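Local coordinates for Glyco_hydro_cc domain-containing protein (Cryptococcus neoformans, PDB 6UBC) that binds oligosaccharides, probably beta-1,3-glucan fragments, through a domain of glycoside hydrolase family 128, at residues T198-K203 against G235-N240; E273-S278 against P311-Q316; N340-K345 against V368-C373. All blocks are in the same frame, centred on the assembly; numbering follows the deposited sequence.

From the N terminus the three contacts follow in series, each closing its loop before the next opens, so none nests or crosses. Interaction 1 closes a loop of 31 residues at the surface, joining the turn before strand 204-207 to strand 237-241. Interaction 2 closes 32 residues, including helix 287-298, and bolts together the loops that follow strands 268-270 and 307-309. Interaction 3 closes a beta-alpha-beta unit of strands 339-345 and 366-375. Interactions 1 and 2 lie on opposite sides of the chain's centre, their own centres about 23 Å apart. Interactions 2 and 3 touch, where Glu273 and Glu274 meet Glu370 and His342.

Interaction 1 of 3, residues T198-K203 against G235-N240; sequences TPNGIK and GASAVN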
loop_
_atom_site.group_PDB
_atom_site.type_symbol
_atom_site.label_atom_id
_atom_site.label_comp_id
_atom_site.label_asym_id
_atom_site.label_seq_id
_atom_site.Cartn_x
_atom_site.Cartn_y
_atom_site.Cartn_z
ATOM N N THR A 198 -10.977 -6.709 4.194
ATOM C CA THR A 198 -9.822 -7.582 4.483
ATOM C C THR A 198 -9.833 -8.741 3.496
ATOM O O THR A 198 -10.648 -9.657 3.654
ATOM C CB THR A 198 -9.869 -8.059 5.923
ATOM O OG1 THR A 198 -9.799 -6.933 6.787
ATOM C CG2 THR A 198 -8.713 -8.980 6.264
ATOM N N PRO A 199 -9.008 -8.733 2.425
ATOM C CA PRO A 199 -9.113 -9.764 1.386
ATOM C C PRO A 199 -8.965 -11.178 1.955
ATOM O O PRO A 199 -7.975 -11.457 2.678
ATOM C CB PRO A 199 -7.978 -9.417 0.442
ATOM C CG PRO A 199 -7.877 -7.878 0.598
ATOM C CD PRO A 199 -8.021 -7.674 2.096
ATOM N N ASN A 200 -9.964 -12.012 1.689
ATOM C CA ASN A 200 -9.895 -13.448 2.058
ATOM C C ASN A 200 -9.790 -13.589 3.583
ATOM O O ASN A 200 -9.392 -14.667 4.082
ATOM C CB ASN A 200 -8.736 -14.100 1.343
ATOM C CG ASN A 200 -8.930 -13.998 -0.148
ATOM O OD1 ASN A 200 -9.898 -14.536 -0.653
ATOM N ND2 ASN A 200 -8.051 -13.309 -0.868
ATOM N N GLY A 201 -10.123 -12.550 4.319
ATOM C CA GLY A 201 -10.048 -12.549 5.794
ATOM C C GLY A 201 -8.637 -12.651 6.332
ATOM O O GLY A 201 -8.456 -13.046 7.493
ATOM N N ILE A 202 -7.640 -12.214 5.549
ATOM C CA ILE A 202 -6.217 -12.207 5.994
ATOM C C ILE A 202 -5.692 -10.782 5.776
ATOM O O ILE A 202 -5.588 -10.374 4.625
ATOM C CB ILE A 202 -5.380 -13.238 5.215
ATOM C CG1 ILE A 202 -5.963 -14.660 5.293
ATOM C CG2 ILE A 202 -3.923 -13.212 5.699
ATOM C CD1 ILE A 202 -5.295 -15.631 4.388
ATOM N N LYS A 203 -5.400 -10.072 6.843
ATOM C CA LYS A 203 -4.947 -8.661 6.674
ATOM C C LYS A 203 -3.625 -8.659 5.920
ATOM O O LYS A 203 -3.361 -7.697 5.182
ATOM C CB LYS A 203 -4.739 -8.001 8.026
ATOM C CG LYS A 203 -6.015 -7.686 8.801
ATOM C CD LYS A 203 -5.756 -6.845 10.019
ATOM C CE LYS A 203 -6.969 -6.630 10.901
ATOM N NZ LYS A 203 -6.761 -5.581 11.914
ATOM N N GLY A 235 -5.099 -18.551 -3.132
ATOM C CA GLY A 235 -5.511 -18.310 -1.723
ATOM C C GLY A 235 -5.530 -16.827 -1.385
ATOM O O GLY A 235 -6.133 -16.380 -0.366
ATOM N N ALA A 236 -4.971 -16.039 -2.285
ATOM C CA ALA A 236 -4.816 -14.584 -2.091
ATOM C C ALA A 236 -5.400 -13.844 -3.299
ATOM O O ALA A 236 -5.426 -14.385 -4.394
ATOM C CB ALA A 236 -3.347 -14.274 -1.909
ATOM N N SER A 237 -5.812 -12.595 -3.117
ATOM C CA SER A 237 -6.383 -11.777 -4.234
ATOM C C SER A 237 -5.309 -10.856 -4.843
ATOM O O SER A 237 -4.669 -10.089 -4.090
ATOM C CB SER A 237 -7.528 -10.987 -3.726
ATOM O OG SER A 237 -8.513 -11.859 -3.173
ATOM N N ALA A 238 -5.148 -10.897 -6.168
ATOM C CA ALA A 238 -4.405 -9.873 -6.933
ATOM C C ALA A 238 -5.082 -8.536 -6.754
ATOM O O ALA A 238 -6.315 -8.437 -6.971
ATOM C CB ALA A 238 -4.371 -10.222 -8.396
ATOM N N VAL A 239 -4.301 -7.496 -6.461
ATOM C CA VAL A 239 -4.835 -6.126 -6.339
ATOM C C VAL A 239 -4.266 -5.323 -7.496
ATOM O O VAL A 239 -3.047 -5.340 -7.730
ATOM C CB VAL A 239 -4.408 -5.557 -4.985
ATOM C CG1 VAL A 239 -4.698 -4.079 -4.874
ATOM C CG2 VAL A 239 -5.028 -6.352 -3.850
ATOM N N ASN A 240 -5.125 -4.629 -8.229
ATOM C CA ASN A 240 -4.721 -3.810 -9.388
ATOM C C ASN A 240 -4.277 -2.435 -8.883
ATOM O O ASN A 240 -4.616 -2.009 -7.747
ATOM C CB ASN A 240 -5.843 -3.682 -10.425
ATOM C CG ASN A 240 -6.291 -5.007 -10.997
ATOM O OD1 ASN A 240 -7.092 -5.687 -10.372
ATOM N ND2 ASN A 240 -5.768 -5.415 -12.153
#
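Asn200 and Ser237 form the polar link of this small surface contact. The amide nitrogen ND2 of Asn200 donates to the hydroxyl OG of Ser237 at 2.8 Å, a bent bond (139° at the hydrogen), with the hydroxyl tilted 25° from the amide plane. ND2 also donates to the carbonyl of Gly220, its stronger partner, and Ser237 OG has a further, weak bond with Gln267. Both side chains swing away from their own carbonyl carbons, Asn200 with chi1 -61°, which carries the amide across to the other segment. Ser237 N lies 3.3 Å from Asn200 ND2, but both atoms are donors.

The contact sits at one rim of a (beta/alpha)8 barrel: 198-203 leads into strand 204-207, and Ser237 lies on strand 237-241, with strand 221-223 lying between them in the parallel sheet. Asn200 and Gly201 both have positive phi, and the chain folds tightly here, Gly201 N bonding to Thr198 O and Ile202 N to Pro199 O, each at 3.0 Å.

Van der Waals packing is sparse. The Asn200 amide passes alongside the Gly235 carbonyl, ND2 to O 3.7 Å, and next to the Ala236 backbone. Beneath it, Pro199 CB comes within 4.4 Å of Ser237 OG, while the proline ring rests on Trp221 and Tyr268 of the neighbouring strands.

Interaction 2 of 3, residues E273-S278 against P311-Q316; sequences EEPDCS and PSMCHQ
Asp276 takes three N-H groups of the facing loop on one carboxylate, directly beside the disulfide that joins Cys277 to Cys314. Its OD1 accepts the backbone N-H of Cys314 at 2.9 Å, almost straight (168°) and on the syn lone pair. OD2 takes two donors from His315, both from the same face of the carboxylate plane: the backbone N at 3.1 Å, on the syn side, and ring ND1 at 2.7 Å, from well above that plane. The same ND1 bond lies nearly in the plane of the imidazole, and ring and carboxylate planes are 62° apart. Asp276 CG stands between its own backbone N and carbonyl carbon (chi1 57°), which holds the acid over the start of the Met313-Gln316 turn.

Cys277 closes the type I turn that begins at Glu274, and its sulfur is bonded to Cys314 SG at 2.1 Å. It also approaches the His315 ring obliquely. On the other flank the Ser312 hydroxyl OG accepts the N-H of Glu274 at 3.0 Å, and Glu274 CG lies against Cys314 CB. Apolar packing fills the base: Pro275 CG meets Pro311 CB and Met313 CE, each at 3.9 Å and with the chains crossing near a right angle. Met313 bends back so that its sulfur runs beneath the Asp276 carboxylate. Trp324 of helix 324-331 packs on Pro275, Asp276 and Met313.

The two loops follow neighbouring barrel strands and are joined both by the disulfide and by the hydrogen bonds gathered on Asp276. With ND1 as donor, the Asp276 carboxylate would be expected to stabilise a positively charged His315.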
loop_
_atom_site.group_PDB
_atom_site.type_symbol
_atom_site.label_atom_id
_atom_site.label_comp_id
_atom_site.label_asym_id
_atom_site.label_seq_id
_atom_site.Cartn_x
_atom_site.Cartn_y
_atom_site.Cartn_z
ATOM N N GLU A 273 0.949 6.102 -6.437
ATOM C CA GLU A 273 2.092 5.955 -5.536
ATOM C C GLU A 273 2.677 7.314 -5.170
ATOM O O GLU A 273 3.345 7.896 -6.022
ATOM C CB GLU A 273 3.193 5.149 -6.238
ATOM C CG GLU A 273 4.385 4.888 -5.353
ATOM C CD GLU A 273 4.253 3.725 -4.401
ATOM O OE1 GLU A 273 3.232 2.972 -4.485
ATOM O OE2 GLU A 273 5.229 3.591 -3.577
ATOM N N GLU A 274 2.492 7.811 -3.945
ATOM C CA GLU A 274 3.225 8.997 -3.463
ATOM C C GLU A 274 3.206 10.115 -4.500
ATOM O O GLU A 274 4.247 10.698 -4.880
ATOM C CB GLU A 274 4.604 8.455 -3.119
ATOM C CG GLU A 274 4.573 7.561 -1.901
ATOM C CD GLU A 274 5.908 6.970 -1.468
ATOM O OE1 GLU A 274 6.939 7.382 -2.122
ATOM O OE2 GLU A 274 5.935 6.163 -0.451
ATOM N N PRO A 275 2.020 10.572 -4.967
ATOM C CA PRO A 275 1.968 11.704 -5.865
ATOM C C PRO A 275 2.506 12.990 -5.217
ATOM O O PRO A 275 2.826 13.969 -5.974
ATOM C CB PRO A 275 0.480 11.787 -6.276
ATOM C CG PRO A 275 -0.233 11.174 -5.065
ATOM C CD PRO A 275 0.696 10.045 -4.637
ATOM N N ASP A 276 2.561 13.030 -3.889
ATOM C CA ASP A 276 3.013 14.206 -3.108
ATOM C C ASP A 276 4.541 14.277 -3.069
ATOM O O ASP A 276 5.058 15.270 -2.504
ATOM C CB ASP A 276 2.402 14.201 -1.705
ATOM C CG ASP A 276 2.678 12.976 -0.891
ATOM O OD1 ASP A 276 2.764 11.857 -1.502
ATOM O OD2 ASP A 276 2.805 13.127 0.355
ATOM N N CYS A 277 5.249 13.314 -3.618
ATOM C CA CYS A 277 6.736 13.313 -3.666
ATOM C C CYS A 277 7.217 13.350 -5.111
ATOM O O CYS A 277 6.576 12.741 -5.989
ATOM C CB CYS A 277 7.328 12.096 -2.977
ATOM S SG CYS A 277 7.692 12.434 -1.227
ATOM N N SER A 278 8.424 13.884 -5.314
ATOM C CA SER A 278 9.064 14.010 -6.652
ATOM C C SER A 278 10.329 13.134 -6.773
ATOM O O SER A 278 10.951 13.110 -7.839
ATOM C CB SER A 278 9.363 15.447 -6.895
ATOM O OG SER A 278 10.192 15.937 -5.870
ATOM N N PRO A 311 -4.842 7.316 -3.188
ATOM C CA PRO A 311 -3.399 7.492 -3.323
ATOM C C PRO A 311 -2.707 7.447 -1.956
ATOM O O PRO A 311 -3.317 7.734 -0.925
ATOM C CB PRO A 311 -3.212 8.900 -3.942
ATOM C CG PRO A 311 -4.597 9.200 -4.554
ATOM C CD PRO A 311 -5.579 8.540 -3.580
ATOM N N SER A 312 -1.427 7.093 -1.972
ATOM C CA SER A 312 -0.568 7.050 -0.779
ATOM C C SER A 312 0.206 8.358 -0.629
ATOM O O SER A 312 0.901 8.717 -1.559
ATOM C CB SER A 312 0.413 5.890 -0.867
ATOM O OG SER A 312 1.047 5.827 -2.154
ATOM N N MET A 313 0.239 8.906 0.583
ATOM C CA MET A 313 1.070 10.105 0.880
ATOM C C MET A 313 2.474 9.699 1.380
ATOM O O MET A 313 2.628 9.093 2.472
ATOM C CB MET A 313 0.399 11.023 1.897
ATOM C CG MET A 313 -0.930 11.576 1.407
ATOM S SD MET A 313 -0.921 12.538 -0.130
ATOM C CE MET A 313 -1.277 11.252 -1.336
ATOM N N CYS A 314 3.493 10.200 0.711
ATOM C CA CYS A 314 4.882 9.994 1.216
ATOM C C CYS A 314 5.060 10.791 2.502
ATOM O O CYS A 314 5.889 10.372 3.288
ATOM C CB CYS A 314 5.948 10.362 0.187
ATOM S SG CYS A 314 5.942 12.127 -0.162
ATOM N N HIS A 315 4.310 11.877 2.704
ATOM C CA HIS A 315 4.504 12.805 3.862
ATOM C C HIS A 315 3.883 12.222 5.135
ATOM O O HIS A 315 4.011 12.873 6.167
ATOM C CB HIS A 315 4.060 14.210 3.561
ATOM C CG HIS A 315 4.929 14.928 2.593
ATOM N ND1 HIS A 315 4.690 14.915 1.225
ATOM C CD2 HIS A 315 6.061 15.678 2.806
ATOM C CE1 HIS A 315 5.652 15.638 0.629
ATOM N NE2 HIS A 315 6.464 16.174 1.572
ATOM N N GLN A 316 3.212 11.072 5.071
ATOM C CA GLN A 316 2.674 10.361 6.265
ATOM C C GLN A 316 1.774 11.368 7.007
ATOM O O GLN A 316 0.980 12.069 6.351
ATOM C CB GLN A 316 3.833 9.830 7.124
ATOM C CG GLN A 316 4.732 8.876 6.341
ATOM C CD GLN A 316 5.680 8.139 7.255
ATOM O OE1 GLN A 316 5.224 7.287 8.053
ATOM N NE2 GLN A 316 6.966 8.510 7.138
#

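Interaction 3 of 3, residues N340-K345 against V368-C373; sequences NLHINK and VTEFAC
Glu370 and His342 both turn CG anti to their carbonyl carbons (chi1 -67° and -78°), and the extended Glu370 chain then runs over the imidazole, its carboxylate stacked 18° from the ring plane. Glu370 CB makes a CH-pi contact, 3.8 Å from the ring centroid, and OE1 lies above the rim. At the ring's edge His342 NE2 gives a weak bond to Thr369 OG1, which itself donates to Asn340 OD1 at 2.7 Å on a lone pair. One water joins His342 NE2 to Glu370 OE2; another links Glu370 OE1 to Asn344 ND2. Two further bonds come from outside the strands: Glu274 OE2 at His342 ND1 and Trp225 NE1 at Glu370 OE2.

The other face is apolar: Ile343 CD1 rests on Val368 CG2 at 3.8 Å, and this face packs against helices 348-362 and 386-402. Between the faces the backbones pair in parallel, Ile343 N to Glu370 O and Ala372 N to Ile343 O both 3.0 Å. A beta bulge between Leu341 and His342 shifts the register by one.

Strands 339-345 and 366-375, joined across helix 348-362, form a beta-alpha-beta crossover of the (beta/alpha)8 barrel, and Glu370 sits on the seventh strand, as does the nucleophile glutamate of clan GH-A hydrolases.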
loop_
_atom_site.group_PDB
_atom_site.type_symbol
_atom_site.label_atom_id
_atom_site.label_comp_id
_atom_site.label_asym_id
_atom_site.label_seq_id
_atom_site.Cartn_x
_atom_site.Cartn_y
_atom_site.Cartn_z
ATOM N N ASN A 340 -5.325 4.936 2.096
ATOM C CA ASN A 340 -4.052 4.260 1.801
ATOM C C ASN A 340 -2.950 4.933 2.590
ATOM O O ASN A 340 -2.700 6.151 2.310
ATOM C CB ASN A 340 -3.767 4.387 0.302
ATOM C CG ASN A 340 -2.539 3.652 -0.180
ATOM O OD1 ASN A 340 -1.759 3.165 0.625
ATOM N ND2 ASN A 340 -2.362 3.596 -1.514
ATOM N N LEU A 341 -2.228 4.194 3.428
ATOM C CA LEU A 341 -1.070 4.733 4.156
ATOM C C LEU A 341 0.221 4.049 3.683
ATOM O O LEU A 341 0.229 2.808 3.434
ATOM C CB LEU A 341 -1.218 4.485 5.665
ATOM C CG LEU A 341 -2.021 5.534 6.430
ATOM C CD1 LEU A 341 -3.404 5.709 5.861
ATOM C CD2 LEU A 341 -2.074 5.182 7.945
ATOM N N HIS A 342 1.294 4.830 3.748
ATOM C CA HIS A 342 2.702 4.372 3.732
ATOM C C HIS A 342 3.226 4.745 5.106
ATOM O O HIS A 342 3.186 5.931 5.473
ATOM C CB HIS A 342 3.468 5.068 2.581
ATOM C CG HIS A 342 3.162 4.430 1.275
ATOM N ND1 HIS A 342 3.789 4.814 0.127
ATOM C CD2 HIS A 342 2.272 3.478 0.968
ATOM C CE1 HIS A 342 3.267 4.116 -0.850
ATOM N NE2 HIS A 342 2.313 3.271 -0.387
ATOM N N ILE A 343 3.705 3.744 5.844
ATOM C CA ILE A 343 4.230 3.998 7.199
ATOM C C ILE A 343 5.726 3.725 7.195
ATOM O O ILE A 343 6.126 2.561 7.001
ATOM C CB ILE A 343 3.466 3.164 8.218
ATOM C CG1 ILE A 343 1.992 3.576 8.226
ATOM C CG2 ILE A 343 4.034 3.333 9.608
ATOM C CD1 ILE A 343 1.157 2.820 9.257
ATOM N N ASN A 344 6.495 4.781 7.401
ATOM C CA ASN A 344 7.983 4.688 7.445
ATOM C C ASN A 344 8.362 5.299 8.791
ATOM O O ASN A 344 8.478 6.525 8.854
ATOM C CB ASN A 344 8.611 5.372 6.235
ATOM C CG ASN A 344 8.217 4.607 4.973
ATOM O OD1 ASN A 344 8.639 3.478 4.812
ATOM N ND2 ASN A 344 7.542 5.278 4.048
ATOM N N LYS A 345 8.461 4.433 9.792
ATOM C CA LYS A 345 8.639 4.845 11.191
ATOM C C LYS A 345 9.572 3.854 11.861
ATOM O O LYS A 345 9.821 2.814 11.284
ATOM C CB LYS A 345 7.277 4.906 11.872
ATOM C CG LYS A 345 6.325 5.989 11.366
ATOM C CD LYS A 345 6.795 7.432 11.558
ATOM C CE LYS A 345 5.661 8.344 11.193
ATOM N NZ LYS A 345 6.001 9.770 11.348
ATOM N N VAL A 368 -2.546 -0.281 4.854
ATOM C CA VAL A 368 -1.109 0.127 4.868
ATOM C C VAL A 368 -0.483 -0.597 3.684
ATOM O O VAL A 368 -0.036 -1.755 3.839
ATOM C CB VAL A 368 -0.419 -0.153 6.210
ATOM C CG1 VAL A 368 1.025 0.341 6.231
ATOM C CG2 VAL A 368 -1.139 0.534 7.355
ATOM N N THR A 369 -0.316 0.082 2.562
ATOM C CA THR A 369 0.112 -0.628 1.328
ATOM C C THR A 369 1.650 -0.776 1.321
ATOM O O THR A 369 2.134 -1.598 0.560
ATOM C CB THR A 369 -0.405 0.019 0.046
ATOM O OG1 THR A 369 0.150 1.337 -0.012
ATOM C CG2 THR A 369 -1.931 -0.003 -0.017
ATOM N N GLU A 370 2.381 -0.001 2.131
ATOM C CA GLU A 370 3.852 -0.141 2.263
ATOM C C GLU A 370 4.183 0.201 3.700
ATOM O O GLU A 370 3.754 1.287 4.160
ATOM C CB GLU A 370 4.616 0.811 1.341
ATOM C CG GLU A 370 4.478 0.530 -0.119
ATOM C CD GLU A 370 5.108 1.510 -1.063
ATOM O OE1 GLU A 370 5.910 2.382 -0.599
ATOM O OE2 GLU A 370 4.778 1.430 -2.294
ATOM N N PHE A 371 4.859 -0.655 4.426
ATOM C CA PHE A 371 5.536 -0.207 5.657
ATOM C C PHE A 371 6.986 -0.631 5.661
ATOM O O PHE A 371 7.342 -1.607 5.004
ATOM C CB PHE A 371 4.875 -0.743 6.914
ATOM C CG PHE A 371 4.972 -2.214 7.189
ATOM C CD1 PHE A 371 6.071 -2.731 7.857
ATOM C CD2 PHE A 371 3.976 -3.076 6.762
ATOM C CE1 PHE A 371 6.163 -4.098 8.077
ATOM C CE2 PHE A 371 4.093 -4.441 6.934
ATOM C CZ PHE A 371 5.180 -4.935 7.613
ATOM N N ALA A 372 7.786 0.170 6.344
ATOM C CA ALA A 372 9.234 -0.055 6.497
ATOM C C ALA A 372 9.741 0.567 7.771
ATOM O O ALA A 372 9.204 1.586 8.176
ATOM C CB ALA A 372 9.981 0.433 5.294
ATOM N N CYS A 373 10.805 -0.017 8.339
ATOM C CA CYS A 373 11.525 0.548 9.502
ATOM C C CYS A 373 12.397 1.695 8.990
ATOM O O CYS A 373 13.429 1.431 8.320
ATOM C CB CYS A 373 12.357 -0.508 10.196
ATOM S SG CYS A 373 12.947 -0.012 11.839
HETATM O O HOH W 1 1.569 1.669 -2.698
HETATM O O HOH W 2 6.690 3.993 1.543
#